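Side-chain contacts in probable adhesion protein (Pseudomonas aeruginosa PAO1, PDB 6R3Z), which binds divalent metal ions such as ferrous iron and probably delivers them, as a solute-binding protein, to a membrane transport system: residues A118-V123 / K150-L155; T112-S117 / A266-T271; H14-Y19 / N124-E129; P83-N88 / G131-A136. One frame throughout, in Å; residues are numbered along the deposited sequence. Where two conformers were deposited one is given.

All four contacts share helix 116-133, met along its length. Contact 2 joins the loop and first turn at its N-terminus to helix 260-277, contact 1 packs its early turns against helix 138-160, contact 3 sets its middle against helix 14-24, and contact 4 brings its last turn to the edge strand 84-86. Contacts 2 and 3 are buried, contact 1 is half covered, and contact 4 lies near the surface. None has a hydrogen bond across it. Hydrogen bonds of Y19 OH with S119 and of Y16 OH with Q122 join contacts 1 and 3; touches within contacts 1 and 4 are aliphatic, while contact 3 sets a methyl at tyrosine edges. Contact 2 comes closest to the nickel ion.

Contact 1: residues A118-V123 / K150-L155; sequences ASITQV and KRLRAL
Helices 118-123 and 150-155 run antiparallel, with 177° between their directions and axes 10.2 Å apart, and I120 stands across from L152. L152 CD1 sits between S119 and I120, 4.1 Å from S119 CB and equally far from I120 CG1. The side chains of I120 and L152 slide past each other in opposite directions. Y261 of helix 260-277 packs on L152, and A149, one residue before 150-155 on the same helix, adds to the cover of I120. Helix 138-160 is the long linking helix of this solute-binding family, joining the lobe built on the first parallel sheet to the lobe built on the second, and the contact packs helix 116-133 antiparallel on it. Toward the exposed side the isoleucine meets an arginine. I120 CD1, carried outward by a nearly extended chain (chi2 166°), rests 3.7 Å from R153 CG, on the aliphatic stem; the two side chains cross at about a right angle. In the conformer described, the R153 chain then bends at chi3, and one face of the guanidinium lies over K150 N near its rim. S119 contributes only its CB to this apolar seam, for its OG is hydrogen-bonded to Y19 OH, Y261 OH and S115 O.

Contact 2: residues T112-S117 / A266-T271; sequences TFLSIS and ARNLDT. With EDO (1,2-ethanediol), chain H.
Apolar packing carries the contact through I116 and L269, whose side chains cross at a slant with I116 CG1 4.1 Å from L269 CD1. L155 of helix 138-160 packs on both residues. A looser apolar-to-polar touch follows, L114 CD2 lying 4.4 Å from N268 ND2. That amide nitrogen is engaged by the backbone, as N268 ND2 is hydrogen-bonded to S249 O. L114 also sits beside the metal site, its side chain about 7 Å from the nickel ion and about 4 Å from that of H111, a metal ligand, while H250, another ligand, directly follows S249. The contact sets the start of helix 116-133 against helix 260-277 next to the metal site of this solute-binding protein, L114 being the nearer part. Hydrogen bonds serve the helix start: S115 is the N-cap of helix 116-133, its OG accepting from A118 N, and E186 takes the backbone N-H groups of I116 and S117. D270, on helix 260-277, stands apart from the interface and grips an ethanediol, probably from the crystallisation liquor, by two bonds: ethanediol O2 gives to D270 OD1 at 2.7 Å and O1 to D270 OD2 at 3.0 Å.

Contact 3: residues H14-Y19 / N124-E129; sequences HPYYSY and NTIARE. With EDO (1,2-ethanediol), chain C.
The rings of Y16 and Y19 both receive I126 at the edge, its CD1 methyl lying near the plane of each. On one face of the Y19 ring sits P15 O, 3.2 Å above the plane and displaced toward the rim. At the edges, I126 CD1 is 3.9 Å from Y19 CD2 and 4.3 Å from Y16 CD1, so a single methyl reaches both tyrosines. The side chains of Y19 and I126 cross at about a right angle. With chi2 at 157° the isoleucine chain is nearly extended, carrying CD1 out from helix 124-129 toward the rings. V20 and I23 of helix 14-24 also pack on I126, so I126 packs helix 116-133 against helix 14-24, which lies between the parallel strands 8-11 and 29-32 in a beta-alpha-beta crossover. The phenol end of Y16 turns to polar partners, Y16 OH being hydrogen-bonded to Q122 OE1 and N62 ND2. Y16 is near the metal site as well, its side chain about 6 Å from that of H66, a metal ligand. Farther along helix 116-133, E129 OE1 accepts a 2.9 Å hydrogen bond from O2 of an ethanediol, while E129 OE2 forms a salt bridge with K132 NZ.

Contact 4: residues P83-N88 / G131-A136; sequences PVIEAN and GKLDPA
Strand 84-86 passes the C-terminal turn of helix 116-133 with P83 and L133 nearest in the backbone, their CA atoms 9.1 Å apart. The helix ends here: residues 131-133 are its last turn, and D134 is the first residue to leave helical backbone angles. A weak bond of 3.4 Å from D134 N to G131 O spans this end. Across the gap only side chains meet, and L133 supplies both touching groups from the helix. Its two methyls divide the work between P83 and I85. L133 CD2 lies 4.4 Å from P83 CB, and L133 CD1 lies 4.3 Å from I85 CD1, a methyl-to-methyl approach. With CG beside the backbone N (chi1 -63°) and the rest of the chain extended, the L133 fork opens toward the strand. P83 and I85 alternate with V84, whose CB points away from the helix, as expected of a strand. The strand is one of the two edge strands of a parallel four-stranded sheet with order 2-1-3-4; P83 and I85 make backbone hydrogen bonds to V59 of the adjoining strand 58-61. Helix 116-133 lies against one face of this sheet, where V58 packs on L133 as well as on P83, and I85 touches E129 and L130. The touch of P83 with L133 is on the exposed side, whereas I85 is buried. Beyond the helix end, D134 OD2 is hydrogen-bonded to N137 ND2, in the link to helix 138-160, and more weakly to Y141 OH within that helix.

Contact 1: residues A118-V123 / K150-L155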
loop_
_atom_site.group_PDB
_atom_site.type_symbol
_atom_site.label_atom_id
_atom_site.label_comp_id
_atom_site.label_asym_id
_atom_site.label_seq_id
_atom_site.Cartn_x
_atom_site.Cartn_y
_atom_site.Cartn_z
ATOM N N ALA A 118 9.718 -2.735 -3.205
ATOM C CA ALA A 118 8.701 -3.023 -4.222
ATOM C C ALA A 118 8.171 -1.693 -4.851
ATOM O O ALA A 118 7.878 -1.681 -6.039
ATOM C CB ALA A 118 7.546 -3.841 -3.643
ATOM N N SER A 119 8.065 -0.599 -4.066
ATOM C CA SER A 119 7.629 0.716 -4.592
ATOM C C SER A 119 8.628 1.206 -5.651
ATOM O O SER A 119 8.213 1.668 -6.709
ATOM C CB SER A 119 7.523 1.757 -3.482
ATOM O OG SER A 119 6.347 1.522 -2.728
ATOM N N ILE A 120 9.946 1.059 -5.387
ATOM C CA ILE A 120 10.978 1.468 -6.338
ATOM C C ILE A 120 10.794 0.682 -7.658
ATOM O O ILE A 120 10.816 1.282 -8.739
ATOM C CB ILE A 120 12.388 1.322 -5.717
ATOM C CG1 ILE A 120 12.580 2.379 -4.576
ATOM C CG2 ILE A 120 13.490 1.424 -6.797
ATOM C CD1 ILE A 120 13.777 2.161 -3.630
ATOM N N THR A 121 10.591 -0.651 -7.557
ATOM C CA THR A 121 10.393 -1.529 -8.716
ATOM C C THR A 121 9.146 -1.084 -9.517
ATOM O O THR A 121 9.210 -0.973 -10.742
ATOM C CB THR A 121 10.403 -3.023 -8.311
ATOM O OG1 THR A 121 11.660 -3.355 -7.683
ATOM C CG2 THR A 121 10.162 -3.946 -9.512
ATOM N N GLN A 122 8.045 -0.806 -8.821
ATOM C CA GLN A 122 6.794 -0.351 -9.465
ATOM C C GLN A 122 6.997 1.004 -10.147
ATOM O O GLN A 122 6.577 1.178 -11.291
ATOM C CB GLN A 122 5.646 -0.296 -8.454
ATOM C CG GLN A 122 5.268 -1.683 -7.961
ATOM C CD GLN A 122 4.170 -1.634 -6.951
ATOM O OE1 GLN A 122 3.001 -1.558 -7.309
ATOM N NE2 GLN A 122 4.527 -1.684 -5.674
ATOM N N VAL A 123 7.679 1.939 -9.461
ATOM C CA VAL A 123 7.960 3.281 -9.990
ATOM C C VAL A 123 8.763 3.152 -11.298
ATOM O O VAL A 123 8.393 3.781 -12.301
ATOM C CB VAL A 123 8.653 4.176 -8.927
ATOM C CG1 VAL A 123 9.363 5.376 -9.560
ATOM C CG2 VAL A 123 7.630 4.647 -7.889
ATOM N N LYS A 150 15.575 7.612 -5.217
ATOM C CA LYS A 150 16.641 8.075 -4.321
ATOM C C LYS A 150 16.008 8.583 -2.994
ATOM O O LYS A 150 16.509 8.263 -1.907
ATOM C CB LYS A 150 17.477 9.175 -5.007
ATOM C CG LYS A 150 18.755 9.512 -4.262
ATOM C CD LYS A 150 19.583 10.569 -4.982
ATOM C CE LYS A 150 20.747 10.996 -4.117
ATOM N NZ LYS A 150 21.415 12.209 -4.648
ATOM N N ARG A 151 14.896 9.341 -3.096
ATOM C CA ARG A 151 14.171 9.867 -1.926
ATOM C C ARG A 151 13.616 8.715 -1.086
ATOM O O ARG A 151 13.711 8.765 0.138
ATOM C CB ARG A 151 13.055 10.861 -2.324
ATOM C CG ARG A 151 13.605 12.218 -2.803
ATOM C CD ARG A 151 12.716 13.408 -2.420
ATOM N NE ARG A 151 11.283 13.227 -2.696
ATOM C CZ ARG A 151 10.704 13.363 -3.889
ATOM N NH1 ARG A 151 11.437 13.641 -4.964
ATOM N NH2 ARG A 151 9.385 13.216 -4.016
ATOM N N LEU A 152 13.083 7.676 -1.732
ATOM C CA LEU A 152 12.515 6.525 -1.005
ATOM C C LEU A 152 13.606 5.765 -0.222
ATOM O O LEU A 152 13.373 5.383 0.930
ATOM C CB LEU A 152 11.689 5.588 -1.914
ATOM C CG LEU A 152 10.464 6.222 -2.634
ATOM C CD1 LEU A 152 9.769 5.209 -3.549
ATOM C CD2 LEU A 152 9.480 6.881 -1.638
ATOM N N ARG A 153 14.792 5.569 -0.835
ATOM C CA ARG A 153 15.922 4.910 -0.166
ATOM C C ARG A 153 16.371 5.742 1.051
ATOM O O ARG A 153 16.640 5.179 2.116
ATOM C CB ARG A 153 17.089 4.701 -1.139
ATOM C CG ARG A 153 16.857 3.575 -2.141
ATOM C CD ARG A 153 18.131 3.197 -2.888
ATOM N NE ARG A 153 18.617 4.286 -3.740
ATOM C CZ ARG A 153 18.273 4.467 -5.011
ATOM N NH1 ARG A 153 18.759 5.492 -5.694
ATOM N NH2 ARG A 153 17.450 3.618 -5.612
ATOM N N ALA A 154 16.399 7.077 0.901
ATOM C CA ALA A 154 16.805 8.015 1.957
ATOM C C ALA A 154 15.826 7.980 3.137
ATOM O O ALA A 154 16.262 7.983 4.283
ATOM C CB ALA A 154 16.945 9.432 1.400
ATOM N N LEU A 155 14.514 7.911 2.846
ATOM C CA LEU A 155 13.435 7.802 3.815
ATOM C C LEU A 155 13.685 6.528 4.653
ATOM O O LEU A 155 13.578 6.567 5.880
ATOM C CB LEU A 155 12.151 7.642 2.975
ATOM C CG LEU A 155 10.804 7.640 3.609
ATOM C CD1 LEU A 155 9.787 8.008 2.553
ATOM C CD2 LEU A 155 10.454 6.252 4.158
#

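Contact 2: residues T112-S117 / A266-T271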
loop_
_atom_site.group_PDB
_atom_site.type_symbol
_atom_site.label_atom_id
_atom_site.label_comp_id
_atom_site.label_asym_id
_atom_site.label_seq_id
_atom_site.Cartn_x
_atom_site.Cartn_y
_atom_site.Cartn_z
ATOM N N THR A 112 1.855 -4.711 -2.170
ATOM C CA THR A 112 3.251 -4.495 -2.616
ATOM C C THR A 112 3.669 -3.025 -2.450
ATOM O O THR A 112 4.860 -2.739 -2.216
ATOM C CB THR A 112 3.409 -4.929 -4.077
ATOM O OG1 THR A 112 2.564 -4.103 -4.889
ATOM C CG2 THR A 112 3.087 -6.428 -4.295
ATOM N N PHE A 113 2.679 -2.087 -2.543
ATOM C CA PHE A 113 2.948 -0.644 -2.381
ATOM C C PHE A 113 3.417 -0.285 -0.963
ATOM O O PHE A 113 3.973 0.790 -0.773
ATOM C CB PHE A 113 1.742 0.212 -2.793
ATOM C CG PHE A 113 0.425 -0.290 -2.249
ATOM C CD1 PHE A 113 -0.054 0.160 -1.018
ATOM C CD2 PHE A 113 -0.346 -1.199 -2.969
ATOM C CE1 PHE A 113 -1.282 -0.288 -0.521
ATOM C CE2 PHE A 113 -1.571 -1.665 -2.460
ATOM C CZ PHE A 113 -2.021 -1.217 -1.229
ATOM N N LEU A 114 3.217 -1.169 0.026
ATOM C CA LEU A 114 3.694 -0.876 1.380
ATOM C C LEU A 114 5.066 -1.518 1.621
ATOM O O LEU A 114 5.266 -2.248 2.574
ATOM C CB LEU A 114 2.658 -1.214 2.466
ATOM C CG LEU A 114 1.312 -0.478 2.334
ATOM C CD1 LEU A 114 0.255 -1.087 3.231
ATOM C CD2 LEU A 114 1.451 1.008 2.586
ATOM N N SER A 115 5.983 -1.285 0.697
ATOM C CA SER A 115 7.362 -1.772 0.723
ATOM C C SER A 115 8.161 -0.742 -0.035
ATOM O O SER A 115 7.741 -0.330 -1.122
ATOM C CB SER A 115 7.485 -3.107 -0.000
ATOM O OG SER A 115 8.830 -3.380 -0.387
ATOM N N ILE A 116 9.318 -0.343 0.509
ATOM C CA ILE A 116 10.162 0.631 -0.179
ATOM C C ILE A 116 10.756 -0.014 -1.439
ATOM O O ILE A 116 10.714 0.599 -2.511
ATOM C CB ILE A 116 11.243 1.211 0.781
ATOM C CG1 ILE A 116 10.602 2.076 1.924
ATOM C CG2 ILE A 116 12.327 2.013 -0.001
ATOM C CD1 ILE A 116 9.834 3.338 1.484
ATOM N N SER A 117 11.340 -1.233 -1.304
ATOM C CA SER A 117 11.951 -1.932 -2.447
ATOM C C SER A 117 10.932 -2.240 -3.560
ATOM O O SER A 117 11.226 -1.980 -4.726
ATOM C CB SER A 117 12.664 -3.206 -1.996
ATOM O OG SER A 117 11.755 -4.089 -1.364
ATOM N N ALA A 266 7.222 7.205 5.810
ATOM C CA ALA A 266 8.214 7.626 6.816
ATOM C C ALA A 266 7.609 7.372 8.226
ATOM O O ALA A 266 8.256 6.746 9.064
ATOM C CB ALA A 266 8.570 9.097 6.634
ATOM N N ARG A 267 6.328 7.752 8.429
ATOM C CA ARG A 267 5.640 7.528 9.701
ATOM C C ARG A 267 5.460 6.033 10.005
ATOM O O ARG A 267 5.649 5.628 11.160
ATOM C CB ARG A 267 4.325 8.315 9.776
ATOM C CG ARG A 267 4.620 9.825 9.884
ATOM C CD ARG A 267 3.515 10.573 10.605
ATOM N NE ARG A 267 2.318 10.707 9.778
ATOM C CZ ARG A 267 2.081 11.735 8.968
ATOM N NH1 ARG A 267 2.968 12.718 8.851
ATOM N NH2 ARG A 267 0.957 11.786 8.267
ATOM N N ASN A 268 5.180 5.216 8.966
ATOM C CA ASN A 268 5.030 3.758 9.102
ATOM C C ASN A 268 6.353 3.144 9.595
ATOM O O ASN A 268 6.378 2.440 10.602
ATOM C CB ASN A 268 4.627 3.136 7.773
ATOM C CG ASN A 268 3.129 3.186 7.556
ATOM O OD1 ASN A 268 2.363 3.547 8.461
ATOM N ND2 ASN A 268 2.690 2.821 6.359
ATOM N N LEU A 269 7.446 3.447 8.899
ATOM C CA LEU A 269 8.768 2.953 9.290
ATOM C C LEU A 269 9.184 3.416 10.699
ATOM O O LEU A 269 9.767 2.630 11.448
ATOM C CB LEU A 269 9.814 3.323 8.226
ATOM C CG LEU A 269 9.666 2.615 6.853
ATOM C CD1 LEU A 269 10.724 3.096 5.868
ATOM C CD2 LEU A 269 9.772 1.100 6.975
ATOM N N ASP A 270 8.866 4.670 11.068
ATOM C CA ASP A 270 9.204 5.208 12.395
ATOM C C ASP A 270 8.448 4.445 13.489
ATOM O O ASP A 270 9.015 4.179 14.541
ATOM C CB ASP A 270 8.883 6.702 12.494
ATOM C CG ASP A 270 9.823 7.598 11.718
ATOM O OD1 ASP A 270 10.951 7.140 11.388
ATOM O OD2 ASP A 270 9.435 8.753 11.434
ATOM N N THR A 271 7.159 4.099 13.230
ATOM C CA THR A 271 6.333 3.365 14.194
ATOM C C THR A 271 6.880 1.940 14.385
ATOM O O THR A 271 7.001 1.490 15.526
ATOM C CB THR A 271 4.854 3.422 13.775
ATOM O OG1 THR A 271 4.419 4.799 13.841
ATOM C CG2 THR A 271 3.958 2.538 14.660
HETATM C C1 EDO H . 12.629 10.807 10.972
HETATM O O1 EDO H . 12.001 10.206 12.094
HETATM C C2 EDO H . 13.468 9.737 10.252
HETATM O O2 EDO H . 12.647 8.629 9.929
#

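Contact 3: residues H14-Y19 / N124-E129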
loop_
_atom_site.group_PDB
_atom_site.type_symbol
_atom_site.label_atom_id
_atom_site.label_comp_id
_atom_site.label_asym_id
_atom_site.label_seq_id
_atom_site.Cartn_x
_atom_site.Cartn_y
_atom_site.Cartn_z
ATOM N N HIS A 14 -4.155 5.586 -3.567
ATOM C CA HIS A 14 -3.320 6.732 -3.182
ATOM C C HIS A 14 -1.827 6.559 -3.494
ATOM O O HIS A 14 -1.252 7.474 -4.088
ATOM C CB HIS A 14 -3.510 7.115 -1.709
ATOM C CG HIS A 14 -4.864 7.670 -1.408
ATOM N ND1 HIS A 14 -5.977 6.852 -1.335
ATOM C CD2 HIS A 14 -5.235 8.939 -1.140
ATOM C CE1 HIS A 14 -6.987 7.648 -1.018
ATOM N NE2 HIS A 14 -6.594 8.912 -0.920
ATOM N N PRO A 15 -1.177 5.412 -3.139
ATOM C CA PRO A 15 0.269 5.271 -3.431
ATOM C C PRO A 15 0.571 5.431 -4.911
ATOM O O PRO A 15 1.576 6.058 -5.229
ATOM C CB PRO A 15 0.596 3.866 -2.924
ATOM C CG PRO A 15 -0.393 3.646 -1.814
ATOM C CD PRO A 15 -1.666 4.221 -2.410
ATOM N N TYR A 16 -0.328 4.928 -5.804
ATOM C CA TYR A 16 -0.117 5.042 -7.255
ATOM C C TYR A 16 -0.240 6.479 -7.732
ATOM O O TYR A 16 0.517 6.872 -8.616
ATOM C CB TYR A 16 -0.986 4.062 -8.050
ATOM C CG TYR A 16 -0.642 2.634 -7.684
ATOM C CD1 TYR A 16 0.422 1.971 -8.299
ATOM C CD2 TYR A 16 -1.292 1.989 -6.635
ATOM C CE1 TYR A 16 0.806 0.680 -7.901
ATOM C CE2 TYR A 16 -0.905 0.712 -6.212
ATOM C CZ TYR A 16 0.142 0.059 -6.849
ATOM O OH TYR A 16 0.517 -1.196 -6.414
ATOM N N TYR A 17 -1.115 7.283 -7.094
ATOM C CA TYR A 17 -1.189 8.718 -7.408
ATOM C C TYR A 17 0.203 9.332 -7.099
ATOM O O TYR A 17 0.760 10.072 -7.926
ATOM C CB TYR A 17 -2.264 9.436 -6.561
ATOM C CG TYR A 17 -2.400 10.891 -6.959
ATOM C CD1 TYR A 17 -1.560 11.866 -6.416
ATOM C CD2 TYR A 17 -3.301 11.282 -7.952
ATOM C CE1 TYR A 17 -1.641 13.196 -6.817
ATOM C CE2 TYR A 17 -3.386 12.614 -8.371
ATOM C CZ TYR A 17 -2.546 13.565 -7.804
ATOM O OH TYR A 17 -2.622 14.881 -8.173
ATOM N N SER A 18 0.776 8.997 -5.928
ATOM C CA SER A 18 2.106 9.504 -5.534
ATOM C C SER A 18 3.202 9.068 -6.512
ATOM O O SER A 18 3.997 9.913 -6.957
ATOM C CB SER A 18 2.446 9.087 -4.106
ATOM O OG SER A 18 1.680 9.813 -3.155
ATOM N N TYR A 19 3.202 7.780 -6.915
ATOM C CA TYR A 19 4.206 7.282 -7.860
ATOM C C TYR A 19 4.099 8.051 -9.177
ATOM O O TYR A 19 5.086 8.611 -9.620
ATOM C CB TYR A 19 4.025 5.796 -8.188
ATOM C CG TYR A 19 4.082 4.773 -7.071
ATOM C CD1 TYR A 19 4.598 5.097 -5.814
ATOM C CD2 TYR A 19 3.610 3.476 -7.269
ATOM C CE1 TYR A 19 4.636 4.145 -4.782
ATOM C CE2 TYR A 19 3.614 2.535 -6.243
ATOM C CZ TYR A 19 4.150 2.861 -5.014
ATOM O OH TYR A 19 4.121 1.885 -4.042
ATOM N N ASN A 124 9.814 2.299 -11.299
ATOM C CA ASN A 124 10.646 2.100 -12.490
ATOM C C ASN A 124 9.864 1.474 -13.646
ATOM O O ASN A 124 10.008 1.915 -14.788
ATOM C CB ASN A 124 11.917 1.322 -12.148
ATOM C CG ASN A 124 12.867 2.122 -11.281
ATOM O OD1 ASN A 124 12.941 3.355 -11.363
ATOM N ND2 ASN A 124 13.653 1.436 -10.471
ATOM N N THR A 125 8.967 0.522 -13.338
ATOM C CA THR A 125 8.124 -0.136 -14.349
ATOM C C THR A 125 7.149 0.871 -14.955
ATOM O O THR A 125 7.023 0.948 -16.187
ATOM C CB THR A 125 7.427 -1.358 -13.744
ATOM O OG1 THR A 125 8.433 -2.338 -13.451
ATOM C CG2 THR A 125 6.401 -1.983 -14.695
ATOM N N ILE A 126 6.470 1.661 -14.082
ATOM C CA ILE A 126 5.535 2.681 -14.548
ATOM C C ILE A 126 6.247 3.688 -15.482
ATOM O O ILE A 126 5.751 3.947 -16.578
ATOM C CB ILE A 126 4.792 3.359 -13.356
ATOM C CG1 ILE A 126 3.907 2.324 -12.595
ATOM C CG2 ILE A 126 3.924 4.528 -13.843
ATOM C CD1 ILE A 126 3.570 2.709 -11.128
ATOM N N ALA A 127 7.413 4.219 -15.066
ATOM C CA ALA A 127 8.165 5.205 -15.854
ATOM C C ALA A 127 8.559 4.661 -17.236
ATOM O O ALA A 127 8.450 5.383 -18.226
ATOM C CB ALA A 127 9.413 5.656 -15.099
ATOM N N ARG A 128 9.006 3.390 -17.294
ATOM C CA ARG A 128 9.409 2.749 -18.545
ATOM C C ARG A 128 8.194 2.645 -19.483
ATOM O O ARG A 128 8.301 2.983 -20.665
ATOM C CB ARG A 128 9.971 1.344 -18.263
ATOM C CG ARG A 128 10.335 0.571 -19.546
ATOM C CD ARG A 128 11.042 -0.726 -19.248
ATOM N NE ARG A 128 12.377 -0.477 -18.697
ATOM C CZ ARG A 128 13.334 -1.393 -18.596
ATOM N NH1 ARG A 128 13.127 -2.630 -19.034
ATOM N NH2 ARG A 128 14.513 -1.074 -18.076
ATOM N N GLU A 129 7.056 2.184 -18.945
ATOM C CA GLU A 129 5.835 1.992 -19.729
ATOM C C GLU A 129 5.214 3.315 -20.195
ATOM O O GLU A 129 4.779 3.405 -21.345
ATOM C CB GLU A 129 4.827 1.105 -18.984
ATOM C CG GLU A 129 5.277 -0.346 -18.861
ATOM C CD GLU A 129 5.704 -0.973 -20.181
ATOM O OE1 GLU A 129 4.888 -0.993 -21.130
ATOM O OE2 GLU A 129 6.872 -1.411 -20.278
HETATM C C1 EDO C . 0.371 -0.741 -21.973
HETATM O O1 EDO C . 1.018 0.498 -22.217
HETATM C C2 EDO C . 1.407 -1.830 -21.581
HETATM O O2 EDO C . 2.150 -1.432 -20.430
#

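Contact 4: residues P83-N88 / G131-A136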
loop_
_atom_site.group_PDB
_atom_site.type_symbol
_atom_site.label_atom_id
_atom_site.label_comp_id
_atom_site.label_asym_id
_atom_site.label_seq_id
_atom_site.Cartn_x
_atom_site.Cartn_y
_atom_site.Cartn_z
ATOM N N PRO A 83 -5.107 1.153 -22.903
ATOM C CA PRO A 83 -3.846 0.581 -22.404
ATOM C C PRO A 83 -3.807 0.536 -20.866
ATOM O O PRO A 83 -4.306 1.434 -20.176
ATOM C CB PRO A 83 -2.781 1.529 -22.969
ATOM C CG PRO A 83 -3.418 2.116 -24.201
ATOM C CD PRO A 83 -4.855 2.315 -23.784
ATOM N N VAL A 84 -3.245 -0.549 -20.337
ATOM C CA VAL A 84 -3.158 -0.754 -18.904
ATOM C C VAL A 84 -1.712 -1.059 -18.536
ATOM O O VAL A 84 -1.054 -1.892 -19.182
ATOM C CB VAL A 84 -4.148 -1.871 -18.475
ATOM C CG1 VAL A 84 -3.688 -2.601 -17.223
ATOM C CG2 VAL A 84 -5.573 -1.326 -18.321
ATOM N N ILE A 85 -1.215 -0.352 -17.524
ATOM C CA ILE A 85 0.133 -0.599 -17.012
ATOM C C ILE A 85 0.027 -1.471 -15.777
ATOM O O ILE A 85 -0.552 -1.052 -14.758
ATOM C CB ILE A 85 0.927 0.710 -16.751
ATOM C CG1 ILE A 85 1.204 1.445 -18.079
ATOM C CG2 ILE A 85 2.224 0.428 -15.964
ATOM C CD1 ILE A 85 1.753 2.892 -17.887
ATOM N N GLU A 86 0.571 -2.684 -15.872
ATOM C CA GLU A 86 0.611 -3.626 -14.741
ATOM C C GLU A 86 1.861 -3.233 -13.915
ATOM O O GLU A 86 2.994 -3.625 -14.235
ATOM C CB GLU A 86 0.661 -5.089 -15.236
ATOM C CG GLU A 86 -0.620 -5.547 -15.930
ATOM C CD GLU A 86 -1.868 -5.729 -15.078
ATOM O OE1 GLU A 86 -1.765 -5.698 -13.829
ATOM O OE2 GLU A 86 -2.957 -5.917 -15.669
ATOM N N ALA A 87 1.656 -2.377 -12.889
ATOM C CA ALA A 87 2.765 -1.825 -12.091
ATOM C C ALA A 87 3.670 -2.879 -11.443
ATOM O O ALA A 87 4.857 -2.619 -11.211
ATOM C CB ALA A 87 2.221 -0.898 -11.013
ATOM N N ASN A 88 3.090 -4.034 -11.095
ATOM C CA ASN A 88 3.787 -5.092 -10.365
ATOM C C ASN A 88 4.447 -6.145 -11.247
ATOM O O ASN A 88 4.922 -7.156 -10.720
ATOM C CB ASN A 88 2.809 -5.737 -9.372
ATOM C CG ASN A 88 2.593 -4.858 -8.161
ATOM O OD1 ASN A 88 3.514 -4.643 -7.362
ATOM N ND2 ASN A 88 1.409 -4.280 -8.034
ATOM N N GLY A 131 6.902 6.031 -20.704
ATOM C CA GLY A 131 7.868 6.471 -21.704
ATOM C C GLY A 131 7.613 5.890 -23.082
ATOM O O GLY A 131 7.808 6.578 -24.094
ATOM N N LYS A 132 7.179 4.613 -23.140
ATOM C CA LYS A 132 6.856 3.943 -24.406
ATOM C C LYS A 132 5.590 4.547 -25.049
ATOM O O LYS A 132 5.512 4.666 -26.274
ATOM C CB LYS A 132 6.694 2.436 -24.215
ATOM C CG LYS A 132 7.986 1.700 -23.890
ATOM C CD LYS A 132 7.677 0.253 -23.554
ATOM C CE LYS A 132 8.899 -0.530 -23.154
ATOM N NZ LYS A 132 8.531 -1.895 -22.689
ATOM N N LEU A 133 4.631 4.972 -24.213
ATOM C CA LEU A 133 3.390 5.602 -24.662
ATOM C C LEU A 133 3.604 7.052 -25.068
ATOM O O LEU A 133 2.861 7.560 -25.904
ATOM C CB LEU A 133 2.313 5.522 -23.560
ATOM C CG LEU A 133 1.856 4.106 -23.152
ATOM C CD1 LEU A 133 1.040 4.159 -21.888
ATOM C CD2 LEU A 133 1.008 3.442 -24.253
ATOM N N ASP A 134 4.607 7.727 -24.468
ATOM C CA ASP A 134 4.867 9.148 -24.707
ATOM C C ASP A 134 6.383 9.368 -24.864
ATOM O O ASP A 134 7.031 9.868 -23.934
ATOM C CB ASP A 134 4.274 9.945 -23.525
ATOM C CG ASP A 134 4.337 11.463 -23.605
ATOM O OD1 ASP A 134 4.501 12.000 -24.727
ATOM O OD2 ASP A 134 4.236 12.108 -22.551
ATOM N N PRO A 135 6.961 8.949 -26.028
ATOM C CA PRO A 135 8.427 9.012 -26.212
ATOM C C PRO A 135 9.101 10.364 -26.015
ATOM O O PRO A 135 10.235 10.396 -25.533
ATOM C CB PRO A 135 8.630 8.509 -27.644
ATOM C CG PRO A 135 7.454 7.677 -27.924
ATOM C CD PRO A 135 6.315 8.307 -27.195
ATOM N N ALA A 136 8.416 11.467 -26.373
ATOM C CA ALA A 136 8.957 12.825 -26.226
ATOM C C ALA A 136 9.324 13.125 -24.760
ATOM O O ALA A 136 10.240 13.910 -24.512
ATOM C CB ALA A 136 7.958 13.855 -26.748
#